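Local coordinates for protein Cag-Z (Helicobacter pylori, PDB 1S2X) that is of unknown function but is encoded by the cag pathogenicity island, which specifies a type IV secretion system, in which it probably takes part, at residues Ile71-Tyr76 with Asp162-Lys167; Gln18-Ser23 with Val84-Asn89; Asn89-Glu94 with Ala113-Asn118; Leu10-Ala15 with Asn120-Asp125. The protein carries 1 engineered substitution. All coordinates share one frame; numbering follows the deposited sequence.

Interaction 1. Residues Ile71-Tyr76 with Asp162-Lys167; sequences ISFDAY and DDFGKK
A buried apolar contact, in which the ring of Phe164 packs on CB of Phe73 and CB of Tyr76, is bordered by a salt bridge from Asp74 to Lys167, where the start of helix 74-101 meets the early turns of helix 161-183. Phe164 does most of the reaching. Its CG stands anti to the backbone N (chi1 -179°), which carries the ring straight out from its helix and in against the other segment. CD2 of Phe164 comes within 3.3 Å of CB of Phe73, while the far corner, CZ of Phe164, rests 3.7 Å from CB of Tyr76. The ring of Phe73 itself swings off to one side; its plane makes 59° with that of Phe164 and the centroids are 5.6 Å apart, an oblique pairing. CE2 of Phe164 also approaches the carbonyl O of Phe73, at 3.1 Å.

Beyond the rings, the Lys167 chain bends at chi3 (-69°) and brings NZ to OD2 of Asp74 at 2.6 Å, meeting the oxygen from above the carboxylate plane. The ammonium has a second partner in the ring of Tyr77, a cation-pi contact, and Val134 of helix 105-135 packs against all three aromatic residues. Apolar burial thus holds the interior of this junction, and the ion pair, whose Asp74 is exposed to solvent, ties the two helices together at the outer margin.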
loop_
_atom_site.group_PDB
_atom_site.type_symbol
_atom_site.label_atom_id
_atom_site.label_comp_id
_atom_site.label_asym_id
_atom_site.label_seq_id
_atom_site.Cartn_x
_atom_site.Cartn_y
_atom_site.Cartn_z
ATOM N N ILE A 71 9.534 7.547 -12.700
ATOM C CA ILE A 71 8.445 7.033 -11.868
ATOM C C ILE A 71 8.940 5.773 -11.173
ATOM O O ILE A 71 9.639 4.939 -11.758
ATOM C CB ILE A 71 7.191 6.705 -12.673
ATOM C CG1 ILE A 71 5.877 6.841 -11.909
ATOM C CG2 ILE A 71 7.264 5.273 -13.177
ATOM C CD1 ILE A 71 5.445 5.493 -11.378
ATOM N N SER A 72 8.609 5.600 -9.895
ATOM C CA SER A 72 9.133 4.434 -9.188
ATOM C C SER A 72 8.145 3.961 -8.130
ATOM O O SER A 72 7.744 4.714 -7.250
ATOM C CB SER A 72 10.480 4.751 -8.523
ATOM O OG SER A 72 11.303 3.593 -8.459
ATOM N N PHE A 73 7.773 2.692 -8.238
ATOM C CA PHE A 73 6.865 2.120 -7.255
ATOM C C PHE A 73 7.646 1.637 -6.040
ATOM O O PHE A 73 7.088 1.545 -4.952
ATOM C CB PHE A 73 6.084 0.963 -7.858
ATOM C CG PHE A 73 5.182 1.379 -9.010
ATOM C CD1 PHE A 73 4.586 2.638 -9.007
ATOM C CD2 PHE A 73 4.948 0.501 -10.047
ATOM C CE1 PHE A 73 3.757 3.000 -10.052
ATOM C CE2 PHE A 73 4.140 0.888 -11.110
ATOM C CZ PHE A 73 3.559 2.140 -11.114
ATOM N N ASP A 74 8.923 1.350 -6.274
ATOM C CA ASP A 74 9.810 0.937 -5.186
ATOM C C ASP A 74 9.678 1.864 -3.985
ATOM O O ASP A 74 9.689 1.439 -2.825
ATOM C CB ASP A 74 11.248 0.870 -5.713
ATOM C CG ASP A 74 11.389 -0.270 -6.727
ATOM O OD1 ASP A 74 12.255 -0.191 -7.623
ATOM O OD2 ASP A 74 10.619 -1.244 -6.627
ATOM N N ALA A 75 9.520 3.163 -4.252
ATOM C CA ALA A 75 9.379 4.100 -3.132
ATOM C C ALA A 75 8.160 3.765 -2.287
ATOM O O ALA A 75 8.231 3.778 -1.055
ATOM C CB ALA A 75 9.264 5.511 -3.674
ATOM N N TYR A 76 7.030 3.473 -2.937
ATOM C CA TYR A 76 5.809 3.152 -2.190
ATOM C C TYR A 76 6.017 1.865 -1.384
ATOM O O TYR A 76 5.370 1.730 -0.346
ATOM C CB TYR A 76 4.569 2.985 -3.075
ATOM C CG TYR A 76 4.254 4.187 -3.929
ATOM C CD1 TYR A 76 3.692 4.065 -5.193
ATOM C CD2 TYR A 76 4.527 5.470 -3.461
ATOM C CE1 TYR A 76 3.415 5.181 -5.962
ATOM C CE2 TYR A 76 4.255 6.585 -4.225
ATOM C CZ TYR A 76 3.696 6.435 -5.475
ATOM O OH TYR A 76 3.421 7.549 -6.238
ATOM N N ASP A 162 2.377 -5.458 -11.939
ATOM C CA ASP A 162 2.307 -6.841 -11.506
ATOM C C ASP A 162 3.423 -7.161 -10.510
ATOM O O ASP A 162 3.177 -7.796 -9.481
ATOM C CB ASP A 162 2.371 -7.762 -12.730
ATOM C CG ASP A 162 2.278 -9.222 -12.310
ATOM O OD1 ASP A 162 1.215 -9.641 -11.809
ATOM O OD2 ASP A 162 3.292 -9.930 -12.488
ATOM N N ASP A 163 4.626 -6.698 -10.830
ATOM C CA ASP A 163 5.784 -6.980 -9.991
ATOM C C ASP A 163 5.702 -6.239 -8.660
ATOM O O ASP A 163 6.189 -6.716 -7.626
ATOM C CB ASP A 163 7.080 -6.614 -10.716
ATOM C CG ASP A 163 8.302 -6.973 -9.885
ATOM O OD1 ASP A 163 8.396 -8.147 -9.450
ATOM O OD2 ASP A 163 9.152 -6.085 -9.665
ATOM N N PHE A 164 5.078 -5.060 -8.676
ATOM C CA PHE A 164 4.868 -4.325 -7.429
ATOM C C PHE A 164 3.879 -5.111 -6.563
ATOM O O PHE A 164 4.105 -5.172 -5.358
ATOM C CB PHE A 164 4.377 -2.907 -7.694
ATOM C CG PHE A 164 4.142 -2.047 -6.466
ATOM C CD1 PHE A 164 2.859 -1.840 -5.981
ATOM C CD2 PHE A 164 5.197 -1.456 -5.803
ATOM C CE1 PHE A 164 2.638 -1.054 -4.864
ATOM C CE2 PHE A 164 4.987 -0.672 -4.685
ATOM C CZ PHE A 164 3.705 -0.473 -4.209
ATOM N N GLY A 165 2.841 -5.676 -7.164
ATOM C CA GLY A 165 1.816 -6.472 -6.492
ATOM C C GLY A 165 2.491 -7.596 -5.709
ATOM O O GLY A 165 2.227 -7.745 -4.512
ATOM N N LYS A 166 3.374 -8.357 -6.352
ATOM C CA LYS A 166 4.157 -9.382 -5.668
ATOM C C LYS A 166 4.817 -8.798 -4.422
ATOM O O LYS A 166 4.748 -9.296 -3.298
ATOM C CB LYS A 166 5.273 -9.974 -6.534
ATOM C CG LYS A 166 4.864 -10.789 -7.746
ATOM C CD LYS A 166 5.988 -10.856 -8.766
ATOM C CE LYS A 166 5.513 -11.210 -10.162
ATOM N NZ LYS A 166 4.558 -12.352 -10.173
ATOM N N LYS A 167 5.511 -7.676 -4.639
ATOM C CA LYS A 167 6.219 -7.114 -3.486
ATOM C C LYS A 167 5.218 -6.681 -2.427
ATOM O O LYS A 167 5.499 -6.768 -1.225
ATOM C CB LYS A 167 7.136 -5.988 -3.943
ATOM C CG LYS A 167 8.274 -6.462 -4.841
ATOM C CD LYS A 167 9.489 -5.553 -4.736
ATOM C CE LYS A 167 9.237 -4.183 -5.338
ATOM N NZ LYS A 167 10.204 -3.152 -4.839
#

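Interaction 2. Residues Gln18-Ser23 with Val84-Asn89; sequences QKILDS and VLASYN
Ile20 is the whole of one side of this contact: its branches meet Ala86 and Ser87 on the neighbouring helix. The end of the longer branch, CD1 of Ile20, presses on the backbone there, 3.2 Å from the carbonyl O of Ala86 and 3.3 Å from CA of Ser87, the latter tighter than usual for two carbons. CD1 also meets the side chains, lying 3.6 Å from OG of Ser87. The shorter branch reaches side chains alone, CG2 of Ile20 lying 3.9 Å from CB of Ala86 and about as far from OG of Ser87. With CG1 anti to the carbonyl carbon (chi1 -59°) and CG2 anti to the backbone N, both branches point across to the other helix, and both methyl groups face the hydroxyl from the same side.

The hydroxyl is not left to the hydrocarbon. OG of Ser87 is hydrogen-bonded to the carbonyl O of Leu83, one turn back in its own helix, which fixes its position beside Ile20. Farther out, Phe12 touches both Ile20 and Ser87, Leu83 adds its side chain against Ile20, and Phe119 and Phe122 of helix 105-135 lie against Ser87. The small side chain of Ala86 is consistent with the close approach, the CA atoms of Ile20 and Ala86 being 6.7 Å apart. This contact therefore rests on van der Waals packing, its one buried hydroxyl having its hydrogen bond supplied from within its own helix.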
loop_
_atom_site.group_PDB
_atom_site.type_symbol
_atom_site.label_atom_id
_atom_site.label_comp_id
_atom_site.label_asym_id
_atom_site.label_seq_id
_atom_site.Cartn_x
_atom_site.Cartn_y
_atom_site.Cartn_z
ATOM N N GLN A 18 -2.337 8.393 13.617
ATOM C CA GLN A 18 -2.161 9.620 12.839
ATOM C C GLN A 18 -0.730 10.116 12.925
ATOM O O GLN A 18 -0.213 10.795 12.039
ATOM C CB GLN A 18 -3.157 10.679 13.311
ATOM C CG GLN A 18 -3.202 11.968 12.517
ATOM C CD GLN A 18 -3.502 11.852 11.041
ATOM O OE1 GLN A 18 -4.388 11.131 10.588
ATOM N NE2 GLN A 18 -2.757 12.581 10.214
ATOM N N LYS A 19 -0.061 9.769 14.018
ATOM C CA LYS A 19 1.322 10.207 14.197
ATOM C C LYS A 19 2.232 9.458 13.232
ATOM O O LYS A 19 3.191 9.989 12.677
ATOM C CB LYS A 19 1.787 9.988 15.635
ATOM C CG LYS A 19 0.923 10.602 16.726
ATOM C CD LYS A 19 0.841 12.113 16.606
ATOM C CE LYS A 19 1.773 12.821 17.599
ATOM N NZ LYS A 19 2.138 14.180 17.135
ATOM N N ILE A 20 1.912 8.183 13.047
ATOM C CA ILE A 20 2.677 7.358 12.107
ATOM C C ILE A 20 2.361 7.755 10.673
ATOM O O ILE A 20 3.209 7.675 9.780
ATOM C CB ILE A 20 2.400 5.877 12.401
ATOM C CG1 ILE A 20 2.793 5.481 13.840
ATOM C CG2 ILE A 20 3.067 4.965 11.394
ATOM C CD1 ILE A 20 2.984 3.992 14.013
ATOM N N LEU A 21 1.148 8.217 10.382
ATOM C CA LEU A 21 0.897 8.731 9.035
ATOM C C LEU A 21 1.723 9.982 8.744
ATOM O O LEU A 21 2.498 10.029 7.790
ATOM C CB LEU A 21 -0.591 9.023 8.861
ATOM C CG LEU A 21 -1.510 7.818 8.713
ATOM C CD1 LEU A 21 -2.962 8.275 8.614
ATOM C CD2 LEU A 21 -1.144 6.951 7.514
ATOM N N ASP A 22 1.595 11.032 9.549
ATOM C CA ASP A 22 2.333 12.274 9.360
ATOM C C ASP A 22 3.842 12.064 9.418
ATOM O O ASP A 22 4.624 12.660 8.680
ATOM C CB ASP A 22 1.948 13.297 10.432
ATOM C CG ASP A 22 0.452 13.422 10.645
ATOM O OD1 ASP A 22 -0.280 13.420 9.637
ATOM O OD2 ASP A 22 0.019 13.528 11.816
ATOM N N SER A 23 4.267 11.196 10.330
ATOM C CA SER A 23 5.691 10.925 10.477
ATOM C C SER A 23 6.298 10.399 9.179
ATOM O O SER A 23 7.431 10.740 8.847
ATOM C CB SER A 23 5.910 9.916 11.607
ATOM O OG SER A 23 7.153 9.254 11.496
ATOM N N VAL A 84 4.577 0.074 8.328
ATOM C CA VAL A 84 4.277 -1.181 9.008
ATOM C C VAL A 84 5.193 -1.388 10.212
ATOM O O VAL A 84 4.716 -1.811 11.269
ATOM C CB VAL A 84 4.393 -2.379 8.056
ATOM C CG1 VAL A 84 4.361 -3.707 8.810
ATOM C CG2 VAL A 84 3.267 -2.307 7.030
ATOM N N LEU A 85 6.473 -1.088 10.016
ATOM C CA LEU A 85 7.466 -1.247 11.068
ATOM C C LEU A 85 7.138 -0.328 12.243
ATOM O O LEU A 85 7.086 -0.771 13.393
ATOM C CB LEU A 85 8.863 -0.981 10.517
ATOM C CG LEU A 85 10.031 -1.224 11.478
ATOM C CD1 LEU A 85 10.096 -2.681 11.906
ATOM C CD2 LEU A 85 11.338 -0.786 10.842
ATOM N N ALA A 86 6.921 0.938 11.909
ATOM C CA ALA A 86 6.657 1.990 12.872
ATOM C C ALA A 86 5.394 1.694 13.691
ATOM O O ALA A 86 5.394 2.039 14.875
ATOM C CB ALA A 86 6.507 3.358 12.225
ATOM N N SER A 87 4.406 1.094 13.060
ATOM C CA SER A 87 3.138 0.678 13.637
ATOM C C SER A 87 3.362 -0.496 14.593
ATOM O O SER A 87 2.783 -0.560 15.675
ATOM C CB SER A 87 2.141 0.288 12.541
ATOM O OG SER A 87 1.621 1.413 11.853
ATOM N N TYR A 88 4.219 -1.420 14.167
ATOM C CA TYR A 88 4.592 -2.595 14.934
ATOM C C TYR A 88 5.319 -2.220 16.228
ATOM O O TYR A 88 5.042 -2.770 17.282
ATOM C CB TYR A 88 5.519 -3.500 14.132
ATOM C CG TYR A 88 6.066 -4.683 14.898
ATOM C CD1 TYR A 88 7.418 -4.783 15.187
ATOM C CD2 TYR A 88 5.225 -5.704 15.322
ATOM C CE1 TYR A 88 7.927 -5.862 15.886
ATOM C CE2 TYR A 88 5.728 -6.785 16.019
ATOM C CZ TYR A 88 7.073 -6.863 16.295
ATOM O OH TYR A 88 7.564 -7.942 16.993
ATOM N N ASN A 89 6.233 -1.277 16.069
ATOM C CA ASN A 89 7.068 -0.747 17.127
ATOM C C ASN A 89 6.224 -0.017 18.163
ATOM O O ASN A 89 6.512 -0.123 19.356
ATOM C CB ASN A 89 8.124 0.172 16.529
ATOM C CG ASN A 89 9.268 -0.580 15.876
ATOM O OD1 ASN A 89 10.083 0.022 15.168
ATOM N ND2 ASN A 89 9.357 -1.884 16.103
#

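Interaction 3. Residues Asn89-Glu94 with Ala113-Asn118; sequences NRCKQE and AEISDN
Cys91 and Glu94, one turn apart on helix 74-101, receive the side chain of Ile115 between them. Earlier in the segment, Arg90 does not touch the other helix but pairs with Glu94: NE of Arg90 donates to OE2 of Glu94 across 2.5 Å, a very short salt-bridge hydrogen bond, and NH1 adds a weak one to the same oxygen. Cys91 comes next. Its CB packs on CG2 of Ile115 at 3.6 Å, and SG of Cys91 lies 3.8 Å from the carbonyl O of Ile115, a van der Waals approach rather than a bond.

Glu94 closes the walk. The hydrocarbon of its base meets the tip of the isoleucine, CB of Glu94 to CD1 of Ile115 at 3.6 Å. Its extended chain then runs obliquely across the isoleucine and sets OE1 of Glu94 3.5 Å from CG1 of Ile115. This buried carboxylate has its needs met on both oxygens: OE2 by Arg90, and OE1 by bonding to the N-terminal loop. A nearby guanidinium would probably favour the ionised form of Glu94.

The arrangement is that of two sequence-adjacent helices, 74-101 and 105-135, folded back as a helical hairpin, an element of this all-helical bundle, here with a branched apolar side chain lodged between residues one turn apart.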
loop_
_atom_site.group_PDB
_atom_site.type_symbol
_atom_site.label_atom_id
_atom_site.label_comp_id
_atom_site.label_asym_id
_atom_site.label_seq_id
_atom_site.Cartn_x
_atom_site.Cartn_y
_atom_site.Cartn_z
ATOM N N ASN A 89 6.233 -1.277 16.069
ATOM C CA ASN A 89 7.068 -0.747 17.127
ATOM C C ASN A 89 6.224 -0.017 18.163
ATOM O O ASN A 89 6.512 -0.123 19.356
ATOM C CB ASN A 89 8.124 0.172 16.529
ATOM C CG ASN A 89 9.268 -0.580 15.876
ATOM O OD1 ASN A 89 10.083 0.022 15.168
ATOM N ND2 ASN A 89 9.357 -1.884 16.103
ATOM N N ARG A 90 5.199 0.700 17.723
ATOM C CA ARG A 90 4.263 1.365 18.634
ATOM C C ARG A 90 3.398 0.353 19.374
ATOM O O ARG A 90 3.247 0.371 20.598
ATOM C CB ARG A 90 3.390 2.344 17.852
ATOM C CG ARG A 90 2.340 3.102 18.637
ATOM C CD ARG A 90 2.858 3.610 19.974
ATOM N NE ARG A 90 1.759 3.887 20.904
ATOM C CZ ARG A 90 1.865 4.679 21.965
ATOM N NH1 ARG A 90 0.814 4.869 22.748
ATOM N NH2 ARG A 90 3.010 5.283 22.251
ATOM N N CYS A 91 2.794 -0.582 18.643
ATOM C CA CYS A 91 1.949 -1.582 19.286
ATOM C C CYS A 91 2.717 -2.505 20.222
ATOM O O CYS A 91 2.162 -2.957 21.234
ATOM C CB CYS A 91 1.222 -2.413 18.219
ATOM S SG CYS A 91 0.112 -1.408 17.187
ATOM N N LYS A 92 3.976 -2.802 19.912
ATOM C CA LYS A 92 4.744 -3.720 20.744
ATOM C C LYS A 92 5.023 -3.115 22.126
ATOM O O LYS A 92 4.931 -3.849 23.111
ATOM C CB LYS A 92 6.063 -4.124 20.084
ATOM C CG LYS A 92 6.579 -5.466 20.593
ATOM C CD LYS A 92 7.341 -6.212 19.514
ATOM C CE LYS A 92 8.472 -7.059 20.063
ATOM N NZ LYS A 92 9.469 -6.234 20.809
ATOM N N GLN A 93 5.338 -1.834 22.129
ATOM C CA GLN A 93 5.599 -0.992 23.276
ATOM C C GLN A 93 4.320 -0.856 24.100
ATOM O O GLN A 93 4.319 -1.036 25.317
ATOM C CB GLN A 93 6.099 0.389 22.856
ATOM C CG GLN A 93 5.697 1.523 23.786
ATOM C CD GLN A 93 6.612 2.730 23.676
ATOM O OE1 GLN A 93 6.370 3.783 24.275
ATOM N NE2 GLN A 93 7.690 2.584 22.908
ATOM N N GLU A 94 3.228 -0.547 23.406
ATOM C CA GLU A 94 1.928 -0.502 24.073
ATOM C C GLU A 94 1.683 -1.858 24.734
ATOM O O GLU A 94 1.391 -1.934 25.929
ATOM C CB GLU A 94 0.804 -0.149 23.104
ATOM C CG GLU A 94 0.779 1.309 22.675
ATOM C CD GLU A 94 -0.489 1.716 21.953
ATOM O OE1 GLU A 94 -1.544 1.064 22.096
ATOM O OE2 GLU A 94 -0.431 2.735 21.232
ATOM N N ALA A 113 -6.139 -7.447 22.223
ATOM C CA ALA A 113 -6.967 -7.599 21.036
ATOM C C ALA A 113 -7.205 -6.273 20.313
ATOM O O ALA A 113 -7.181 -6.217 19.083
ATOM C CB ALA A 113 -8.298 -8.229 21.416
ATOM N N GLU A 114 -7.447 -5.192 21.047
ATOM C CA GLU A 114 -7.689 -3.904 20.404
ATOM C C GLU A 114 -6.451 -3.434 19.645
ATOM O O GLU A 114 -6.527 -2.951 18.519
ATOM C CB GLU A 114 -8.080 -2.838 21.426
ATOM C CG GLU A 114 -8.255 -1.438 20.870
ATOM C CD GLU A 114 -9.607 -1.168 20.244
ATOM O OE1 GLU A 114 -9.978 0.015 20.107
ATOM O OE2 GLU A 114 -10.310 -2.134 19.873
ATOM N N ILE A 115 -5.312 -3.580 20.313
ATOM C CA ILE A 115 -4.043 -3.092 19.798
ATOM C C ILE A 115 -3.653 -3.794 18.505
ATOM O O ILE A 115 -3.234 -3.167 17.534
ATOM C CB ILE A 115 -2.932 -3.286 20.842
ATOM C CG1 ILE A 115 -2.854 -2.147 21.865
ATOM C CG2 ILE A 115 -1.589 -3.508 20.164
ATOM C CD1 ILE A 115 -1.956 -2.452 23.046
ATOM N N SER A 116 -3.780 -5.114 18.484
ATOM C CA SER A 116 -3.368 -5.863 17.303
ATOM C C SER A 116 -4.383 -5.740 16.174
ATOM O O SER A 116 -4.006 -5.705 15.001
ATOM C CB SER A 116 -3.141 -7.326 17.699
ATOM O OG SER A 116 -4.358 -7.914 18.137
ATOM N N ASP A 117 -5.665 -5.664 16.497
ATOM C CA ASP A 117 -6.739 -5.494 15.530
ATOM C C ASP A 117 -6.631 -4.130 14.845
ATOM O O ASP A 117 -6.982 -3.995 13.678
ATOM C CB ASP A 117 -8.123 -5.591 16.155
ATOM C CG ASP A 117 -8.584 -6.979 16.525
ATOM O OD1 ASP A 117 -8.040 -7.985 16.029
ATOM O OD2 ASP A 117 -9.534 -7.072 17.328
ATOM N N ASN A 118 -6.155 -3.121 15.574
ATOM C CA ASN A 118 -6.019 -1.815 14.942
ATOM C C ASN A 118 -4.732 -1.760 14.120
ATOM O O ASN A 118 -4.652 -0.985 13.163
ATOM C CB ASN A 118 -6.047 -0.689 15.976
ATOM C CG ASN A 118 -7.438 -0.480 16.540
ATOM O OD1 ASN A 118 -8.427 -0.939 15.959
ATOM N ND2 ASN A 118 -7.516 0.216 17.671
#

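Interaction 4. Residues Leu10-Ala15 with Asn120-Asp125; sequences LGFNEA and NNFTCD
The backbone at Phe12 is unusual, with phi and psi both positive (44° and 64°) just after Gly11, whose phi and psi are positive too, and the Phe12 side chain leaves this turn toward Phe122 before helix 14-23 begins. There the two rings form an offset edge-to-face pair, the edge of Phe12 directed at the face of Phe122, with planes at 86° and centroids 5.6 Å apart. The leading corner is CE2 of Phe12, which lies 3.9 Å from CD1 of Phe122 and 4.1 Å from CG of Phe122; CZ of Phe12 follows at 4.1 Å from the same CD1. The approach is offset toward the CB end of the Phe122 ring, away from its centre. With CG anti to the backbone N, the Phe122 ring stands out from helix 105-135 to receive that edge.

No charge or polar atom takes part across the two segments, and the attraction is probably dispersion together with the edge-to-face electrostatics of the rings. The main chain of the turn is secured by polar partners instead: Phe12 N is hydrogen-bonded to OE1 of Glu94, which also takes a weak bond from Gly11 N, and Gly11 O is bonded to ND2 of Asn118. These bonds hold the turn against both neighbouring helices.

Phe12 is buried, with Arg90 and Cys91 of helix 74-101, Arg17 of helix 14-23 and Asn118 of helix 105-135 against it. Phe122 touches Arg17 and Leu21. The ring pair thus lies where helices 14-23, 74-101 and 105-135 come together.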
loop_
_atom_site.group_PDB
_atom_site.type_symbol
_atom_site.label_atom_id
_atom_site.label_comp_id
_atom_site.label_asym_id
_atom_site.label_seq_id
_atom_site.Cartn_x
_atom_site.Cartn_y
_atom_site.Cartn_z
ATOM N N LEU A 10 -3.417 3.688 25.201
ATOM C CA LEU A 10 -3.235 2.315 24.775
ATOM C C LEU A 10 -4.272 1.922 23.724
ATOM O O LEU A 10 -5.293 2.606 23.610
ATOM C CB LEU A 10 -3.383 1.365 25.963
ATOM C CG LEU A 10 -2.303 1.420 27.036
ATOM C CD1 LEU A 10 -2.453 0.251 27.999
ATOM C CD2 LEU A 10 -0.920 1.437 26.387
ATOM N N GLY A 11 -4.020 0.833 23.005
ATOM C CA GLY A 11 -5.000 0.345 22.044
ATOM C C GLY A 11 -4.768 0.912 20.653
ATOM O O GLY A 11 -5.695 0.916 19.849
ATOM N N PHE A 12 -3.555 1.388 20.417
ATOM C CA PHE A 12 -3.136 1.974 19.146
ATOM C C PHE A 12 -4.201 2.924 18.587
ATOM O O PHE A 12 -4.753 2.640 17.526
ATOM C CB PHE A 12 -2.822 0.860 18.151
ATOM C CG PHE A 12 -2.050 1.348 16.935
ATOM C CD1 PHE A 12 -1.022 2.259 17.067
ATOM C CD2 PHE A 12 -2.374 0.879 15.670
ATOM C CE1 PHE A 12 -0.309 2.710 15.968
ATOM C CE2 PHE A 12 -1.661 1.323 14.565
ATOM C CZ PHE A 12 -0.639 2.238 14.712
ATOM N N ASN A 13 -4.453 3.985 19.323
ATOM C CA ASN A 13 -5.382 5.069 19.202
ATOM C C ASN A 13 -5.354 5.702 17.806
ATOM O O ASN A 13 -4.352 5.591 17.112
ATOM C CB ASN A 13 -5.059 6.207 20.182
ATOM C CG ASN A 13 -5.636 6.030 21.566
ATOM O OD1 ASN A 13 -6.557 5.241 21.778
ATOM N ND2 ASN A 13 -5.091 6.771 22.532
ATOM N N GLU A 14 -6.438 6.374 17.455
ATOM C CA GLU A 14 -6.465 7.152 16.221
ATOM C C GLU A 14 -5.345 8.182 16.252
ATOM O O GLU A 14 -4.732 8.507 15.234
ATOM C CB GLU A 14 -7.827 7.803 16.029
ATOM C CG GLU A 14 -8.797 7.674 17.181
ATOM C CD GLU A 14 -9.492 6.335 17.288
ATOM O OE1 GLU A 14 -10.227 5.960 16.344
ATOM O OE2 GLU A 14 -9.306 5.658 18.328
ATOM N N ALA A 15 -5.036 8.717 17.427
ATOM C CA ALA A 15 -3.989 9.734 17.504
ATOM C C ALA A 15 -2.605 9.135 17.297
ATOM O O ALA A 15 -1.703 9.740 16.716
ATOM C CB ALA A 15 -4.042 10.451 18.847
ATOM N N ASN A 120 -3.627 -4.501 12.517
ATOM C CA ASN A 120 -3.960 -5.240 11.308
ATOM C C ASN A 120 -4.712 -4.347 10.315
ATOM O O ASN A 120 -4.445 -4.413 9.118
ATOM C CB ASN A 120 -4.803 -6.476 11.607
ATOM C CG ASN A 120 -4.843 -7.419 10.413
ATOM O OD1 ASN A 120 -3.816 -7.638 9.770
ATOM N ND2 ASN A 120 -6.000 -7.990 10.097
ATOM N N ASN A 121 -5.634 -3.544 10.824
ATOM C CA ASN A 121 -6.544 -2.749 10.016
ATOM C C ASN A 121 -5.934 -1.472 9.480
ATOM O O ASN A 121 -6.172 -1.062 8.330
ATOM C CB ASN A 121 -7.798 -2.428 10.857
ATOM C CG ASN A 121 -8.633 -3.701 10.958
ATOM O OD1 ASN A 121 -9.423 -3.871 11.876
ATOM N ND2 ASN A 121 -8.429 -4.585 9.990
ATOM N N PHE A 122 -5.129 -0.824 10.323
ATOM C CA PHE A 122 -4.491 0.408 9.860
ATOM C C PHE A 122 -3.463 0.103 8.777
ATOM O O PHE A 122 -3.349 0.818 7.781
ATOM C CB PHE A 122 -3.867 1.100 11.060
ATOM C CG PHE A 122 -2.928 2.251 10.745
ATOM C CD1 PHE A 122 -1.560 2.069 10.770
ATOM C CD2 PHE A 122 -3.413 3.507 10.430
ATOM C CE1 PHE A 122 -0.702 3.114 10.485
ATOM C CE2 PHE A 122 -2.560 4.559 10.161
ATOM C CZ PHE A 122 -1.192 4.369 10.197
ATOM N N THR A 123 -2.691 -0.975 8.950
ATOM C CA THR A 123 -1.643 -1.260 7.979
ATOM C C THR A 123 -2.246 -1.799 6.684
ATOM O O THR A 123 -1.851 -1.343 5.610
ATOM C CB THR A 123 -0.590 -2.274 8.465
ATOM O OG1 THR A 123 -1.237 -3.477 8.877
ATOM C CG2 THR A 123 0.159 -1.729 9.670
ATOM N N CYS A 124 -3.169 -2.740 6.829
ATOM C CA CYS A 124 -3.822 -3.352 5.670
ATOM C C CYS A 124 -4.593 -2.327 4.849
ATOM O O CYS A 124 -4.668 -2.421 3.618
ATOM C CB CYS A 124 -4.723 -4.502 6.121
ATOM S SG CYS A 124 -3.810 -6.043 6.411
ATOM N N ASP A 125 -5.179 -1.309 5.474
ATOM C CA ASP A 125 -5.862 -0.284 4.689
ATOM C C ASP A 125 -4.839 0.590 3.983
ATOM O O ASP A 125 -5.060 1.082 2.878
ATOM C CB ASP A 125 -6.764 0.599 5.546
ATOM C CG ASP A 125 -7.983 -0.121 6.090
ATOM O OD1 ASP A 125 -8.238 -1.281 5.708
ATOM O OD2 ASP A 125 -8.694 0.490 6.927
#

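Helix 74-101 enters interactions 1, 2 and 3, helix 105-135 enters interactions 3 and 4, and helix 14-23 enters interactions 2 and 4. Interaction 1 stands apart, its centre about 20 Å from the nearest of the other centres, and alone carries a salt bridge between its segments. Interactions 2, 3 and 4 cluster, their centres about 8 to 11 Å apart, and meet around the N-terminal turn. Interactions 1, 2 and 3 are buried; interaction 4 is partly so. Their chemistry differs accordingly: apolar, one ring against side-chain bases, with a charged, solvent-exposed margin in 1, aliphatic in 2, aliphatic against a buried carboxylate in 3, and ring against ring in 4.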